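Local coordinates for protein N-acetyl-L-2,4-diaminobutyric acid deacetylase (Ruegeria pomeroyi, PDB 6TWL) that probably removes the acetyl group from N-acetyl-L-2,4-diaminobutyric acid during ectoine degradation, as a zinc-dependent hydrolase of the succinylglutamate desuccinylase/aspartoacylase family, at residues G55-D60 and D142-G147; G147-F152 and S309-G314. All coordinates share one frame; numbering follows the deposited sequence.

Contact 1 of 2, residues G55-D60 and D142-G147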
loop_
_atom_site.group_PDB
_atom_site.type_symbol
_atom_site.label_atom_id
_atom_site.label_comp_id
_atom_site.label_asym_id
_atom_site.label_seq_id
_atom_site.Cartn_x
_atom_site.Cartn_y
_atom_site.Cartn_z
ATOM N N GLY A 55 4.059 0.201 6.129
ATOM C CA GLY A 55 3.607 1.524 5.744
ATOM C C GLY A 55 3.792 1.909 4.295
ATOM O O GLY A 55 2.838 2.334 3.639
ATOM N N ALA A 56 5.011 1.782 3.780
ATOM C CA ALA A 56 5.307 2.295 2.450
ATOM C C ALA A 56 6.540 1.593 1.910
ATOM O O ALA A 56 7.504 1.379 2.649
ATOM C CB ALA A 56 5.528 3.814 2.487
ATOM N N ASN A 57 6.501 1.226 0.633
ATOM C CA ASN A 57 7.688 0.723 -0.043
ATOM C C ASN A 57 8.531 1.839 -0.643
ATOM O O ASN A 57 9.648 1.575 -1.101
ATOM C CB ASN A 57 7.297 -0.272 -1.141
ATOM C CG ASN A 57 6.113 -1.136 -0.751
ATOM O OD1 ASN A 57 5.037 -0.629 -0.434
ATOM N ND2 ASN A 57 6.307 -2.450 -0.770
ATOM N N HIS A 58 8.028 3.072 -0.641
ATOM C CA HIS A 58 8.740 4.207 -1.206
ATOM C C HIS A 58 8.612 5.399 -0.270
ATOM O O HIS A 58 7.672 5.498 0.524
ATOM C CB HIS A 58 8.212 4.568 -2.600
ATOM C CG HIS A 58 8.473 3.518 -3.633
ATOM N ND1 HIS A 58 7.574 2.513 -3.916
ATOM C CD2 HIS A 58 9.534 3.316 -4.449
ATOM C CE1 HIS A 58 8.069 1.738 -4.864
ATOM N NE2 HIS A 58 9.257 2.202 -5.205
ATOM N N GLY A 59 9.574 6.308 -0.377
ATOM C CA GLY A 59 9.651 7.457 0.499
ATOM C C GLY A 59 8.711 8.601 0.200
ATOM O O GLY A 59 8.698 9.574 0.954
ATOM N N ASP A 60 7.908 8.531 -0.862
ATOM C CA ASP A 60 7.018 9.634 -1.208
ATOM C C ASP A 60 5.550 9.307 -0.953
ATOM O O ASP A 60 4.668 9.909 -1.575
ATOM C CB ASP A 60 7.227 10.055 -2.663
ATOM C CG ASP A 60 7.234 8.879 -3.616
ATOM O OD1 ASP A 60 7.004 7.740 -3.161
ATOM O OD2 ASP A 60 7.479 9.097 -4.823
ATOM N N ASP A 142 -1.055 -3.581 3.596
ATOM C CA ASP A 142 0.070 -2.936 2.918
ATOM C C ASP A 142 -0.400 -1.616 2.328
ATOM O O ASP A 142 -1.147 -1.599 1.343
ATOM C CB ASP A 142 0.676 -3.830 1.837
ATOM C CG ASP A 142 2.070 -3.374 1.424
ATOM O OD1 ASP A 142 2.743 -2.709 2.240
ATOM O OD2 ASP A 142 2.504 -3.681 0.296
ATOM N N PHE A 143 0.050 -0.513 2.923
ATOM C CA PHE A 143 -0.317 0.815 2.453
ATOM C C PHE A 143 0.557 1.220 1.272
ATOM O O PHE A 143 1.788 1.149 1.346
ATOM C CB PHE A 143 -0.164 1.841 3.578
ATOM C CG PHE A 143 -1.238 1.772 4.623
ATOM C CD1 PHE A 143 -2.472 2.356 4.401
ATOM C CD2 PHE A 143 -1.007 1.143 5.837
ATOM C CE1 PHE A 143 -3.463 2.303 5.362
ATOM C CE2 PHE A 143 -1.996 1.086 6.806
ATOM C CZ PHE A 143 -3.226 1.668 6.567
ATOM N N HIS A 144 -0.080 1.638 0.184
ATOM C CA HIS A 144 0.590 2.358 -0.887
ATOM C C HIS A 144 -0.059 3.723 -1.051
ATOM O O HIS A 144 -1.133 4.004 -0.511
ATOM C CB HIS A 144 0.523 1.622 -2.235
ATOM C CG HIS A 144 0.819 0.158 -2.161
ATOM N ND1 HIS A 144 2.019 -0.339 -1.704
ATOM C CD2 HIS A 144 0.083 -0.916 -2.532
ATOM C CE1 HIS A 144 2.002 -1.658 -1.775
ATOM N NE2 HIS A 144 0.838 -2.034 -2.273
ATOM N N SER A 145 0.619 4.570 -1.815
ATOM C CA SER A 145 0.028 5.781 -2.358
ATOM C C SER A 145 0.774 6.108 -3.642
ATOM O O SER A 145 1.845 5.560 -3.917
ATOM C CB SER A 145 0.063 6.938 -1.354
ATOM O OG SER A 145 -1.128 6.963 -0.584
ATOM N N GLY A 146 0.186 7.005 -4.436
ATOM C CA GLY A 146 0.658 7.208 -5.795
ATOM C C GLY A 146 2.108 7.640 -5.892
ATOM O O GLY A 146 2.784 7.336 -6.879
ATOM N N GLY A 147 2.610 8.333 -4.877
ATOM C CA GLY A 147 3.931 8.913 -4.985
ATOM C C GLY A 147 3.884 10.218 -5.759
ATOM O O GLY A 147 2.832 10.840 -5.926
#
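Asn57 and His144 meet through their polar ends. Asn57 CG stands anti to its own carbonyl carbon, and the amide leans across so that OD1 comes to the edge of the imidazole, near its plane. His144 ND1 gives OD1 a weak hydrogen bond of 3.3 Å, bent to 127° at the hydrogen, with amide and ring planes 40° apart. On the other ring nitrogen, NE2 hydrogen-bonds to Asp195 OD2, the stronger polar partner of this ring. Asp142 points its carboxylate at the Asn57 amide tip to tip: Asp142 OD2 lies 4.0 Å from Asn57 OD1, while Asp142 OD1 is hydrogen-bonded to Thr54 OG1. Phe143 takes part through CB, which lies 3.0 Å from Gly55 O, while its ring leads off to Leu68 of helix 63-74. At the far end, Asp60 CG sits between backbone N and carbonyl carbon (chi1 48°), which lays the carboxylate against Gly147, OD2 3.6 Å from CA, and lets OD2 accept the backbone N-H of Lys148. An alanine in place of Asp60 would probably leave that N-H without its acceptor and open a gap beside Gly147. With His58 and Glu61 on one loop and His144 on the other, this is the His-x-x-Glu...His zinc site of M14-like hydrolases, here without metal.

Contact 2 of 2, residues G147-F152 and S309-G314; sequences GKTLDF and SRHFPG
Ser309 sets its hydroxyl over one face of the Phe152 ring, OG 3.1 Å above the plane and displaced toward the rim; the closest ring atom is CE1, at 3.2 Å. With OG anti to its backbone N (chi1 -166°), Ser309 also reaches back to Asp151 O in a weak hydrogen bond. That carbonyl accepts Arg310 N as well, at 3.0 Å, and the CA-H of Ser309 besides. In return Asp151 N donates to Arg310 O, and beyond the strand ends Phe312 N makes an almost straight hydrogen bond to Thr149 O, at 2.9 Å. Strands 150-152 and 305-311 thus pair antiparallel, Asp151 with Arg310 being the hydrogen-bonded pair; the short strand, part of the catalytic domain, sits at the margin of the beta sheet built mostly from the C-terminal region. On the face of the sheet that carries Asp151 and Arg310, away from Phe152 and Ser309, Phe312 CD1 rests 3.8 Å from Asp151 CB, its ring turned 82° to the carboxylate. Pro313 adds CG against Lys148 O at 3.5 Å, and its CD lies over a face of the His311 ring. That imidazole is fixed by a hydrogen bond from NE2 to Leu315 O and by an edge-to-face stack with Phe267. Arg310 bends at chi3, curling its guanidinium back so that NE and NH2 each bond weakly to His311 O, while its side chain touches Phe267, Met269 and Leu273. Inward, the Phe152 side chain comes within about 3 Å, between nearest atoms, of Glu209, a zinc ligand.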
loop_
_atom_site.group_PDB
_atom_site.type_symbol
_atom_site.label_atom_id
_atom_site.label_comp_id
_atom_site.label_asym_id
_atom_site.label_seq_id
_atom_site.Cartn_x
_atom_site.Cartn_y
_atom_site.Cartn_z
ATOM N N GLY A 147 2.610 8.333 -4.877
ATOM C CA GLY A 147 3.931 8.913 -4.985
ATOM C C GLY A 147 3.884 10.218 -5.759
ATOM O O GLY A 147 2.832 10.840 -5.926
ATOM N N LYS A 148 5.051 10.626 -6.260
ATOM C CA LYS A 148 5.151 11.937 -6.894
ATOM C C LYS A 148 4.518 11.958 -8.282
ATOM O O LYS A 148 4.074 13.018 -8.737
ATOM C CB LYS A 148 6.615 12.372 -6.969
ATOM C CG LYS A 148 7.059 13.221 -5.786
ATOM C CD LYS A 148 8.500 12.938 -5.394
ATOM C CE LYS A 148 8.967 13.891 -4.303
ATOM N NZ LYS A 148 9.841 14.969 -4.841
ATOM N N THR A 149 4.455 10.814 -8.963
ATOM C CA THR A 149 4.012 10.779 -10.352
ATOM C C THR A 149 2.503 10.613 -10.502
ATOM O O THR A 149 1.926 11.120 -11.471
ATOM C CB THR A 149 4.732 9.646 -11.098
ATOM O OG1 THR A 149 6.148 9.853 -11.024
ATOM C CG2 THR A 149 4.318 9.590 -12.566
ATOM N N LEU A 150 1.840 9.947 -9.559
ATOM C CA LEU A 150 0.442 9.586 -9.727
ATOM C C LEU A 150 -0.391 10.039 -8.539
ATOM O O LEU A 150 0.095 10.129 -7.408
ATOM C CB LEU A 150 0.268 8.085 -9.890
ATOM C CG LEU A 150 0.841 7.441 -11.139
ATOM C CD1 LEU A 150 0.596 5.975 -10.993
ATOM C CD2 LEU A 150 0.168 7.978 -12.387
ATOM N N ASP A 151 -1.665 10.304 -8.816
ATOM C CA ASP A 151 -2.654 10.618 -7.796
ATOM C C ASP A 151 -3.853 9.707 -7.994
ATOM O O ASP A 151 -4.391 9.615 -9.102
ATOM C CB ASP A 151 -3.081 12.089 -7.860
ATOM C CG ASP A 151 -3.806 12.536 -6.606
ATOM O OD1 ASP A 151 -3.931 11.724 -5.664
ATOM O OD2 ASP A 151 -4.250 13.701 -6.560
ATOM N N PHE A 152 -4.263 9.037 -6.924
ATOM C CA PHE A 152 -5.362 8.089 -6.949
ATOM C C PHE A 152 -6.537 8.629 -6.145
ATOM O O PHE A 152 -6.364 9.460 -5.249
ATOM C CB PHE A 152 -4.934 6.739 -6.360
ATOM C CG PHE A 152 -3.968 5.978 -7.215
ATOM C CD1 PHE A 152 -4.423 5.069 -8.150
ATOM C CD2 PHE A 152 -2.603 6.167 -7.077
ATOM C CE1 PHE A 152 -3.537 4.366 -8.935
ATOM C CE2 PHE A 152 -1.710 5.464 -7.861
ATOM C CZ PHE A 152 -2.178 4.564 -8.792
ATOM N N SER A 309 -7.249 7.330 -11.318
ATOM C CA SER A 309 -5.856 7.728 -11.200
ATOM C C SER A 309 -5.531 8.712 -12.313
ATOM O O SER A 309 -6.143 8.680 -13.384
ATOM C CB SER A 309 -4.913 6.525 -11.273
ATOM O OG SER A 309 -3.612 6.880 -10.840
ATOM N N ARG A 310 -4.561 9.584 -12.049
ATOM C CA ARG A 310 -4.163 10.591 -13.021
ATOM C C ARG A 310 -2.704 10.957 -12.806
ATOM O O ARG A 310 -2.193 10.904 -11.684
ATOM C CB ARG A 310 -5.033 11.850 -12.921
ATOM C CG ARG A 310 -5.081 12.470 -11.532
ATOM C CD ARG A 310 -5.297 13.977 -11.593
ATOM N NE ARG A 310 -4.235 14.657 -12.329
ATOM C CZ ARG A 310 -3.961 15.954 -12.219
ATOM N NH1 ARG A 310 -4.670 16.719 -11.400
ATOM N NH2 ARG A 310 -2.976 16.486 -12.928
ATOM N N HIS A 311 -2.033 11.320 -13.900
ATOM C CA HIS A 311 -0.713 11.927 -13.799
ATOM C C HIS A 311 -0.792 13.192 -12.956
ATOM O O HIS A 311 -1.636 14.061 -13.189
ATOM C CB HIS A 311 -0.177 12.251 -15.194
ATOM C CG HIS A 311 1.222 12.784 -15.200
ATOM N ND1 HIS A 311 2.329 11.973 -15.069
ATOM C CD2 HIS A 311 1.695 14.046 -15.335
ATOM C CE1 HIS A 311 3.422 12.713 -15.117
ATOM N NE2 HIS A 311 3.065 13.975 -15.278
ATOM N N PHE A 312 0.059 13.267 -11.931
ATOM C CA PHE A 312 0.038 14.411 -11.024
ATOM C C PHE A 312 0.851 15.628 -11.482
ATOM O O PHE A 312 0.312 16.740 -11.471
ATOM C CB PHE A 312 0.491 13.971 -9.632
ATOM C CG PHE A 312 0.265 15.004 -8.572
ATOM C CD1 PHE A 312 -1.017 15.280 -8.128
ATOM C CD2 PHE A 312 1.327 15.700 -8.024
ATOM C CE1 PHE A 312 -1.238 16.232 -7.155
ATOM C CE2 PHE A 312 1.117 16.655 -7.047
ATOM C CZ PHE A 312 -0.170 16.921 -6.610
ATOM N N PRO A 313 2.120 15.498 -11.891
ATOM C CA PRO A 313 2.940 16.700 -12.109
ATOM C C PRO A 313 2.502 17.488 -13.338
ATOM O O PRO A 313 1.756 17.015 -14.197
ATOM C CB PRO A 313 4.363 16.154 -12.280
ATOM C CG PRO A 313 4.326 14.775 -11.738
ATOM C CD PRO A 313 2.939 14.277 -12.010
ATOM N N GLY A 314 3.001 18.725 -13.410
ATOM C CA GLY A 314 2.597 19.624 -14.478
ATOM C C GLY A 314 3.198 19.277 -15.825
ATOM O O GLY A 314 2.601 19.566 -16.867
#

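In the fold
Contact 1 is largely buried near the middle of the chain, whereas contact 2, centred about 13 Å from it, lies at the surface. They run in series and share Gly147: the chain leaves the site loop 142-147 and, after the short turn through Lys148 and Thr149, enters strand 150-152. Contact 1 joins two loops that follow neighbouring parallel strands of the large mixed sheet, 50-54 and 139-142; it combines backbone and glycine packing with a few polar side chains, and has a single weak hydrogen bond between the segments. Contact 2 relies on backbone pairing with a strand of the C-terminal sheet, padded by rings. They also touch directly, Gly146 CA packing 3.6 Å from Phe152 CE2.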